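Local coordinates for single-stranded DNA-binding protein (Enterobacter phage Enc34, PDB 5ODK) that probably binds single-stranded DNA through an OB-fold domain, consistent with a part in the DNA replication of the phage, at residues L90-G95 and G107-S112; I23-V28 and I51-P56; S147-W152 and I162-L167. One frame throughout, in Å; residues are numbered along the deposited sequence. Where two conformers were deposited one is given.

Contact 1 (L90-G95 and G107-S112); sequences LFIKDG and GMWVIS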
loop_
_atom_site.group_PDB
_atom_site.type_symbol
_atom_site.label_atom_id
_atom_site.label_comp_id
_atom_site.label_asym_id
_atom_site.label_seq_id
_atom_site.Cartn_x
_atom_site.Cartn_y
_atom_site.Cartn_z
ATOM N N LEU A 90 5.958 8.867 7.722
ATOM C CA LEU A 90 6.087 7.683 6.868
ATOM C C LEU A 90 4.710 7.169 6.436
ATOM O O LEU A 90 3.717 7.345 7.132
ATOM C CB LEU A 90 6.824 6.550 7.622
ATOM C CG LEU A 90 8.197 6.864 8.162
ATOM C CD1 LEU A 90 8.727 5.667 8.955
ATOM C CD2 LEU A 90 9.139 7.301 7.064
ATOM N N PHE A 91 4.715 6.433 5.331
ATOM C CA PHE A 91 3.464 5.859 4.807
ATOM C C PHE A 91 2.946 4.677 5.620
ATOM O O PHE A 91 1.853 4.188 5.331
ATOM C CB PHE A 91 3.625 5.435 3.335
ATOM C CG PHE A 91 4.603 4.307 3.084
ATOM C CD1 PHE A 91 4.223 3.001 3.251
ATOM C CD2 PHE A 91 5.897 4.566 2.639
ATOM C CE1 PHE A 91 5.096 1.962 2.997
ATOM C CE2 PHE A 91 6.774 3.536 2.373
ATOM C CZ PHE A 91 6.358 2.223 2.526
ATOM N N ILE A 92 3.753 4.164 6.561
ATOM C CA ILE A 92 3.363 3.005 7.373
ATOM C C ILE A 92 3.326 3.459 8.825
ATOM O O ILE A 92 4.259 4.097 9.295
ATOM C CB ILE A 92 4.267 1.797 7.149
ATOM C CG1 ILE A 92 3.787 0.578 7.958
ATOM C CG2 ILE A 92 5.743 2.104 7.414
ATOM C CD1 ILE A 92 4.419 -0.744 7.540
ATOM N N LYS A 93 2.245 3.128 9.515
ATOM C CA LYS A 93 2.005 3.522 10.883
ATOM C C LYS A 93 1.525 2.334 11.711
ATOM O O LYS A 93 1.129 1.290 11.172
ATOM C CB LYS A 93 0.979 4.690 10.936
ATOM C CG LYS A 93 1.560 5.982 10.368
ATOM C CD LYS A 93 0.681 7.233 10.379
ATOM C CE LYS A 93 1.531 8.454 10.025
ATOM N NZ LYS A 93 0.698 9.667 9.998
ATOM N N ASP A 94 1.616 2.464 13.029
ATOM C CA ASP A 94 1.274 1.394 13.957
ATOM C C ASP A 94 -0.203 1.508 14.364
ATOM O O ASP A 94 -0.596 2.450 15.058
ATOM C CB ASP A 94 2.201 1.501 15.170
ATOM C CG ASP A 94 2.013 0.381 16.164
ATOM O OD1 ASP A 94 0.978 -0.303 16.168
ATOM O OD2 ASP A 94 2.903 0.246 17.008
ATOM N N GLY A 95 -1.015 0.556 13.911
ATOM C CA GLY A 95 -2.417 0.564 14.235
ATOM C C GLY A 95 -2.778 0.502 15.706
ATOM O O GLY A 95 -3.834 0.934 16.114
ATOM N N GLY A 107 -3.998 -4.549 15.985
ATOM C CA GLY A 107 -3.107 -5.591 15.503
ATOM C C GLY A 107 -2.681 -5.436 14.063
ATOM O O GLY A 107 -2.244 -6.397 13.451
ATOM N N MET A 108 -2.743 -4.208 13.544
ATOM C CA MET A 108 -2.399 -3.932 12.153
ATOM C C MET A 108 -1.274 -2.927 12.001
ATOM O O MET A 108 -1.188 -1.992 12.799
ATOM C CB MET A 108 -3.603 -3.328 11.395
ATOM C CG MET A 108 -4.868 -4.134 11.407
ATOM S SD MET A 108 -4.717 -5.601 10.373
ATOM C CE MET A 108 -6.413 -6.033 10.064
ATOM N N TRP A 109 -0.457 -3.106 10.962
ATOM C CA TRP A 109 0.287 -2.011 10.362
ATOM C C TRP A 109 -0.660 -1.328 9.383
ATOM O O TRP A 109 -1.416 -2.009 8.682
ATOM C CB TRP A 109 1.539 -2.488 9.615
ATOM C CG TRP A 109 2.499 -3.251 10.497
ATOM C CD1 TRP A 109 2.794 -4.611 10.436
ATOM C CD2 TRP A 109 3.213 -2.741 11.573
ATOM N NE1 TRP A 109 3.671 -4.940 11.396
ATOM C CE2 TRP A 109 3.955 -3.812 12.127
ATOM C CE3 TRP A 109 3.342 -1.469 12.125
ATOM C CZ2 TRP A 109 4.791 -3.653 13.230
ATOM C CZ3 TRP A 109 4.151 -1.307 13.217
ATOM C CH2 TRP A 109 4.882 -2.389 13.763
ATOM N N VAL A 110 -0.617 0.008 9.323
ATOM C CA VAL A 110 -1.535 0.784 8.469
ATOM C C VAL A 110 -0.691 1.438 7.416
ATOM O O VAL A 110 0.131 2.302 7.721
ATOM C CB VAL A 110 -2.323 1.828 9.290
ATOM C CG1 VAL A 110 -3.303 2.594 8.413
ATOM C CG2 VAL A 110 -3.036 1.134 10.451
ATOM N N ILE A 111 -0.924 1.067 6.152
ATOM C CA ILE A 111 -0.179 1.600 5.033
ATOM C C ILE A 111 -1.084 2.502 4.207
ATOM O O ILE A 111 -2.196 2.089 3.825
ATOM C CB ILE A 111 0.368 0.464 4.159
ATOM C CG1 ILE A 111 1.487 -0.293 4.889
ATOM C CG2 ILE A 111 0.818 0.957 2.802
ATOM C CD1 ILE A 111 1.830 -1.619 4.255
ATOM N N SER A 112 -0.601 3.701 3.874
ATOM C CA SER A 112 -1.304 4.591 2.966
ATOM C C SER A 112 -0.524 4.702 1.687
ATOM O O SER A 112 0.675 4.962 1.699
ATOM C CB SER A 112 -1.384 5.963 3.612
ATOM O OG SER A 112 -1.986 5.844 4.874
#

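Contact 2 (I23-V28 and I51-P56); sequences IKVSNV and ITLLMP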
loop_
_atom_site.group_PDB
_atom_site.type_symbol
_atom_site.label_atom_id
_atom_site.label_comp_id
_atom_site.label_asym_id
_atom_site.label_seq_id
_atom_site.Cartn_x
_atom_site.Cartn_y
_atom_site.Cartn_z
ATOM N N ILE A 23 7.356 -3.415 -3.887
ATOM C CA ILE A 23 7.030 -4.269 -2.765
ATOM C C ILE A 23 5.596 -4.746 -2.950
ATOM O O ILE A 23 4.671 -3.919 -3.034
ATOM C CB ILE A 23 7.151 -3.505 -1.423
ATOM C CG1 ILE A 23 8.530 -2.856 -1.300
ATOM C CG2 ILE A 23 6.862 -4.443 -0.252
ATOM C CD1 ILE A 23 8.616 -1.867 -0.161
ATOM N N LYS A 24 5.390 -6.059 -2.943
ATOM C CA LYS A 24 4.041 -6.635 -2.877
ATOM C C LYS A 24 3.723 -6.958 -1.425
ATOM O O LYS A 24 4.515 -7.648 -0.779
ATOM C CB LYS A 24 3.904 -7.900 -3.732
ATOM C CG LYS A 24 2.502 -8.497 -3.737
ATOM C CD LYS A 24 2.436 -9.716 -4.646
ATOM C CE LYS A 24 1.078 -10.359 -4.672
ATOM N NZ LYS A 24 1.098 -11.499 -5.644
ATOM N N VAL A 25 2.621 -6.426 -0.916
ATOM C CA VAL A 25 2.048 -6.804 0.366
ATOM C C VAL A 25 0.818 -7.623 0.074
ATOM O O VAL A 25 -0.100 -7.165 -0.620
ATOM C CB VAL A 25 1.772 -5.634 1.306
ATOM C CG1 VAL A 25 3.087 -4.999 1.739
ATOM C CG2 VAL A 25 0.778 -4.637 0.776
ATOM N N SER A 26 0.815 -8.868 0.534
ATOM C CA SER A 26 -0.229 -9.824 0.177
ATOM C C SER A 26 -1.166 -10.059 1.329
ATOM O O SER A 26 -0.727 -10.120 2.490
ATOM C CB SER A 26 0.362 -11.126 -0.309
ATOM O OG SER A 26 1.262 -10.903 -1.387
ATOM N N ASN A 27 -2.453 -10.226 1.023
ATOM C CA ASN A 27 -3.442 -10.615 2.022
ATOM C C ASN A 27 -3.535 -9.607 3.160
ATOM O O ASN A 27 -3.248 -9.890 4.333
ATOM C CB ASN A 27 -3.143 -12.034 2.484
ATOM C CG ASN A 27 -3.047 -12.996 1.326
ATOM O OD1 ASN A 27 -3.993 -13.058 0.499
ATOM N ND2 ASN A 27 -1.910 -13.690 1.199
ATOM N N VAL A 28 -3.957 -8.420 2.766
ATOM C CA VAL A 28 -4.157 -7.279 3.671
ATOM C C VAL A 28 -5.589 -6.788 3.495
ATOM O O VAL A 28 -6.194 -7.013 2.430
ATOM C CB VAL A 28 -3.134 -6.170 3.430
ATOM C CG1 VAL A 28 -1.737 -6.702 3.703
ATOM C CG2 VAL A 28 -3.246 -5.595 2.024
ATOM N N ILE A 51 -5.479 4.175 -1.430
ATOM C CA ILE A 51 -6.027 3.126 -0.621
ATOM C C ILE A 51 -5.268 3.108 0.709
ATOM O O ILE A 51 -4.099 3.556 0.761
ATOM C CB ILE A 51 -5.908 1.745 -1.348
ATOM C CG1 ILE A 51 -6.885 0.712 -0.806
ATOM C CG2 ILE A 51 -4.461 1.253 -1.301
ATOM C CD1 ILE A 51 -7.051 -0.471 -1.764
ATOM N N THR A 52 -5.926 2.593 1.743
ATOM C CA THR A 52 -5.276 2.244 2.983
ATOM C C THR A 52 -5.271 0.713 3.062
ATOM O O THR A 52 -6.264 0.052 2.745
ATOM C CB THR A 52 -5.996 2.892 4.174
ATOM O OG1 THR A 52 -5.817 4.308 4.091
ATOM C CG2 THR A 52 -5.419 2.370 5.497
ATOM N N LEU A 53 -4.148 0.162 3.502
ATOM C CA LEU A 53 -3.966 -1.287 3.643
ATOM C C LEU A 53 -3.731 -1.587 5.101
ATOM O O LEU A 53 -2.852 -0.980 5.733
ATOM C CB LEU A 53 -2.811 -1.766 2.792
ATOM C CG LEU A 53 -2.874 -1.385 1.314
ATOM C CD1 LEU A 53 -1.580 -1.750 0.626
ATOM C CD2 LEU A 53 -4.045 -2.025 0.568
ATOM N N LEU A 54 -4.529 -2.491 5.665
ATOM C CA LEU A 54 -4.409 -2.911 7.032
ATOM C C LEU A 54 -3.731 -4.259 7.024
ATOM O O LEU A 54 -4.291 -5.267 6.556
ATOM C CB LEU A 54 -5.788 -2.982 7.649
ATOM C CG LEU A 54 -6.574 -1.689 7.611
ATOM C CD1 LEU A 54 -7.958 -1.917 8.163
ATOM C CD2 LEU A 54 -5.874 -0.550 8.350
ATOM N N MET A 55 -2.484 -4.291 7.501
ATOM C CA MET A 55 -1.647 -5.461 7.346
ATOM C C MET A 55 -1.489 -6.149 8.710
ATOM O O MET A 55 -0.841 -5.605 9.606
ATOM C CB MET A 55 -0.309 -5.019 6.756
ATOM C CG MET A 55 0.627 -6.141 6.486
ATOM S SD MET A 55 2.003 -5.615 5.448
ATOM C CE MET A 55 3.016 -4.761 6.629
ATOM N N PRO A 56 -2.082 -7.354 8.906
ATOM C CA PRO A 56 -1.980 -8.021 10.224
ATOM C C PRO A 56 -0.541 -8.256 10.655
ATOM O O PRO A 56 0.258 -8.870 9.945
ATOM C CB PRO A 56 -2.736 -9.315 10.013
ATOM C CG PRO A 56 -3.770 -8.971 8.978
ATOM C CD PRO A 56 -3.058 -8.032 8.032
#

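Contact 3 (S147-W152 and I162-L167); sequences SVIRPW and INANLL. With PO4 (phosphate ion), chain D.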
loop_
_atom_site.group_PDB
_atom_site.type_symbol
_atom_site.label_atom_id
_atom_site.label_comp_id
_atom_site.label_asym_id
_atom_site.label_seq_id
_atom_site.Cartn_x
_atom_site.Cartn_y
_atom_site.Cartn_z
ATOM N N SER A 147 -1.397 -5.950 -2.881
ATOM C CA SER A 147 -1.095 -4.688 -3.550
ATOM C C SER A 147 0.385 -4.530 -3.776
ATOM O O SER A 147 1.192 -4.913 -2.897
ATOM C CB SER A 147 -1.641 -3.536 -2.712
ATOM O OG SER A 147 -1.358 -2.254 -3.236
ATOM N N VAL A 148 0.759 -3.946 -4.896
ATOM C CA VAL A 148 2.133 -3.548 -5.175
ATOM C C VAL A 148 2.266 -2.048 -5.008
ATOM O O VAL A 148 1.494 -1.263 -5.592
ATOM C CB VAL A 148 2.626 -4.008 -6.563
ATOM C CG1 VAL A 148 4.056 -3.554 -6.783
ATOM C CG2 VAL A 148 2.524 -5.508 -6.697
ATOM N N ILE A 149 3.258 -1.689 -4.187
ATOM C CA ILE A 149 3.567 -0.316 -3.862
ATOM C C ILE A 149 5.058 -0.062 -4.080
ATOM O O ILE A 149 5.840 -1.013 -4.253
ATOM C CB ILE A 149 3.169 0.027 -2.394
ATOM C CG1 ILE A 149 3.977 -0.808 -1.383
ATOM C CG2 ILE A 149 1.674 -0.180 -2.184
ATOM C CD1 ILE A 149 3.785 -0.383 0.049
ATOM N N ARG A 150 5.459 1.195 -4.076
ATOM C CA ARG A 150 6.896 1.487 -4.046
ATOM C C ARG A 150 7.100 2.813 -3.342
ATOM O O ARG A 150 6.414 3.781 -3.643
ATOM C CB ARG A 150 7.521 1.535 -5.431
ATOM C CG ARG A 150 9.043 1.451 -5.312
ATOM C CD ARG A 150 9.733 1.206 -6.627
ATOM N NE ARG A 150 9.682 2.384 -7.491
ATOM C CZ ARG A 150 10.335 2.481 -8.651
ATOM N NH1 ARG A 150 11.015 1.432 -9.153
ATOM N NH2 ARG A 150 10.293 3.611 -9.324
ATOM N N PRO A 151 8.066 2.872 -2.411
ATOM C CA PRO A 151 8.287 4.146 -1.706
ATOM C C PRO A 151 8.851 5.242 -2.621
ATOM O O PRO A 151 9.465 4.974 -3.668
ATOM C CB PRO A 151 9.367 3.773 -0.693
ATOM C CG PRO A 151 9.255 2.304 -0.507
ATOM C CD PRO A 151 8.964 1.810 -1.903
ATOM N N TRP A 152 8.645 6.480 -2.201
ATOM C CA TRP A 152 9.296 7.653 -2.786
ATOM C C TRP A 152 9.432 8.712 -1.698
ATOM O O TRP A 152 8.697 8.712 -0.725
ATOM C CB TRP A 152 8.552 8.184 -4.016
ATOM C CG TRP A 152 7.171 8.657 -3.829
ATOM C CD1 TRP A 152 6.036 7.885 -3.785
ATOM C CD2 TRP A 152 6.746 10.012 -3.749
ATOM N NE1 TRP A 152 4.933 8.669 -3.648
ATOM C CE2 TRP A 152 5.320 9.988 -3.664
ATOM C CE3 TRP A 152 7.404 11.248 -3.792
ATOM C CZ2 TRP A 152 4.558 11.156 -3.590
ATOM C CZ3 TRP A 152 6.623 12.423 -3.743
ATOM C CH2 TRP A 152 5.212 12.359 -3.630
ATOM N N ILE A 162 8.282 10.046 3.645
ATOM C CA ILE A 162 8.441 8.906 2.749
ATOM C C ILE A 162 7.018 8.408 2.472
ATOM O O ILE A 162 6.302 7.985 3.371
ATOM C CB ILE A 162 9.304 7.759 3.304
ATOM C CG1 ILE A 162 10.710 8.273 3.732
ATOM C CG2 ILE A 162 9.424 6.642 2.283
ATOM C CD1 ILE A 162 11.549 8.853 2.611
ATOM N N ASN A 163 6.638 8.494 1.207
ATOM C CA ASN A 163 5.318 8.141 0.718
ATOM C C ASN A 163 5.402 6.817 -0.010
ATOM O O ASN A 163 6.491 6.299 -0.289
ATOM C CB ASN A 163 4.843 9.232 -0.245
ATOM C CG ASN A 163 4.672 10.559 0.398
ATOM O OD1 ASN A 163 4.229 10.647 1.533
ATOM N ND2 ASN A 163 5.117 11.604 -0.307
ATOM N N ALA A 164 4.238 6.268 -0.384
ATOM C CA ALA A 164 4.173 5.036 -1.166
ATOM C C ALA A 164 3.304 5.258 -2.422
ATOM O O ALA A 164 2.142 5.681 -2.308
ATOM C CB ALA A 164 3.605 3.897 -0.355
ATOM N N ASN A 165 3.880 4.983 -3.571
ATOM C CA ASN A 165 3.114 4.901 -4.814
ATOM C C ASN A 165 2.280 3.635 -4.788
ATOM O O ASN A 165 2.749 2.569 -4.427
ATOM C CB ASN A 165 4.033 4.853 -6.035
ATOM C CG ASN A 165 4.556 6.204 -6.440
ATOM O OD1 ASN A 165 3.785 7.157 -6.459
ATOM N ND2 ASN A 165 5.857 6.283 -6.746
ATOM N N LEU A 166 1.035 3.781 -5.235
ATOM C CA LEU A 166 0.086 2.682 -5.387
ATOM C C LEU A 166 0.093 2.232 -6.821
ATOM O O LEU A 166 -0.343 2.983 -7.692
ATOM C CB LEU A 166 -1.302 3.141 -4.982
ATOM C CG LEU A 166 -2.405 2.098 -5.080
ATOM C CD1 LEU A 166 -2.112 0.907 -4.212
ATOM C CD2 LEU A 166 -3.741 2.715 -4.721
ATOM N N LEU A 167 0.563 1.008 -7.091
ATOM C CA LEU A 167 0.788 0.563 -8.474
ATOM C C LEU A 167 -0.148 -0.548 -8.919
ATOM O O LEU A 167 -0.490 -0.598 -10.116
ATOM C CB LEU A 167 2.244 0.195 -8.678
ATOM C CG LEU A 167 3.087 1.440 -8.416
ATOM C CD1 LEU A 167 4.444 1.163 -7.889
ATOM C CD2 LEU A 167 3.065 2.444 -9.496
HETATM P P PO4 D . 10.209 7.341 -8.078
HETATM O O1 PO4 D . 9.443 6.129 -8.298
HETATM O O2 PO4 D . 11.297 7.286 -9.157
HETATM O O3 PO4 D . 9.395 8.645 -8.162
HETATM O O4 PO4 D . 10.935 7.324 -6.719
HETATM O O HOH W 1 8.366 4.729 -6.344
HETATM O O HOH W 2 2.082 8.541 -3.731
#

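Contact 1 (L90-G95 and G107-S112)
The indole of Trp109 and the carboxylate of Asp94 sit on one face of an antiparallel strand pair, their planes 54° apart, with Asp94 CB 3.9 Å from Trp109 CZ3. Trp109 CG lies anti to the carbonyl carbon (chi1 -58°), and chi2 of 111° turns the ring edge to Lys93 O, 3.7 Å from Trp109 CE3. On the same face Ile92 fits between two neighbours of the partner strand: its CD1 reaches Trp109 CB, and its CG1 meets Ile111 CG1 at 3.9 Å. Phe91 and Ile111 run side by side in the same direction, Phe91 CD1 4.0 Å from Ile111 CG2. Lys93 and Val110 form the hydrogen-bonded pair, with Val110 N to Lys93 O at 2.8 Å and the reverse bond beside it; Ser112 N to Phe91 O and Gly95 N to Met108 O extend the register at either end. On the face of Val110, its CG2 rests on Gly95 CA at 3.9 Å. Asp94 OD1 makes a salt bridge with Lys57 NZ and accepts a hydrogen bond from Asp96 N, and Lys57 and Lys64 make cation-pi contacts with Trp109. Strand 49-56 continues the sheet beyond 108-112, while helix 61-76 covers Phe91 and Ile92 through Ile67 and Ile71.

Contact 2 (I23-V28 and I51-P56)
Val25 and Val28 meet Leu53 and Met55 in a buried, mainly apolar contact inside the OB-fold barrel; strand 23-26 is not paired with 51-56, but Val28 begins the strand that runs on beside it. Val25 divides its two branches: CG2 touches Leu53 CD1 at 3.7 Å, and CG1 lies 3.9 Å from Met55 SD, the valine and methionine side chains crossing at about a right angle. Val28 CB sits over the carbonyl oxygen of Leu54, 3.5 Å from Leu54 O. From there its methyls spread to both neighbours, CG1 to Met55 CG at 3.7 Å and CG2 to Leu53 CB and CD2, each at 3.9 Å. Met55 CG stands anti to the backbone N (chi1 -177°), which brings it to Val28 CG1, the two side chains crossing obliquely. Both valines can face the same pair because the chain turns a corner at Asn27: with positive phi there, Asn27 and Val28 both lie opposite Val145, a G1 beta bulge. The Asn27 amide is bonded to Asn14 and Arg172. Strand 144-156 lies beside 23-28 and adds Val145 and Ser147 against Leu53, strand 49-56 lies between 28-34 and 108-115, and helix 61-76 packs Ile67 against Val25.

Contact 3 (S147-W152 and I162-L167)
Trp152 lies across the partner strand as a broad lid, and Asn163 is the bump beneath it. Asn163 CB nestles under the five-membered ring, 3.7 Å from its centroid and 24° off the normal, a CH-pi contact. Asn163 ND2 sits over the same face, 3.4 Å from Trp152 CZ2 and offset toward the rim, with the amide plane turned 63° from the indole; ND2 is also bonded to Gln154. Trp152 CG is tucked between its own N and carbonyl carbon (chi1 62°), which sends it toward the neighbouring strand, and chi2 then turns the ring. The Asn165 amide comes up to Trp152 CD1, with Asn165 ND2 3.4 Å away; its plane is nearly parallel to the indole but displaced to the side away from Asn163, the two side chains crossing at about a right angle. The strands 147-152 and 162-167 belong to a long antiparallel hairpin of the OB fold, and Arg150 with Asn165 and Trp152 with Asn163 are its hydrogen-bonded pairs here. The opposite face, with Ile149, Pro151, Ala164 and Leu166, is mostly apolar. Ala164 sits in a shallow dip where Pro151 comes close, the two CA atoms 4.2 Å apart. Ile162 CG2 abuts Pro151 CB at one end of this dip and Ile149 CD1 reaches the Ala164 methyl at the other. Leu166 CD1 touches Ser147 OG at 3.4 Å, the hydroxyl being bonded to Ser168 O. On the tryptophan face, Leu167 CD1 rests on Arg150 N and CB. Beyond it, Arg150 NH2 donates to O1 of a phosphate ion, probably from the crystallisation liquor, at 2.8 Å, while one water gathers Arg150 NE, Asn165 ND2 and the same phosphate oxygen. A second water receives Trp152 NE1 at 2.9 Å and donates to Ala164 O.

Contact 2 is the most buried of the three and almost entirely apolar, whereas contacts 1 and 3 are strand pairings of mixed chemistry. In contact 1 apolar and polar groups follow one another along one face, with a carboxylate and lysines around Trp109; in contact 3 the apolar face is opposite that of Arg150, Trp152, Asn163 and Asn165, where amides, waters and an ion gather near Trp152. All three belong to one curved sheet. Segments 51-56 and 107-112 are neighbours in it, joining contacts 2 and 1 through Leu53 N to Ile111 O and Met55 N to Trp109 O; segments 23-28 and 147-152 likewise join contacts 2 and 3. Contacts 1 and 3 meet by packing, Phe91 lying against Ile162, Asn163 and Ala164.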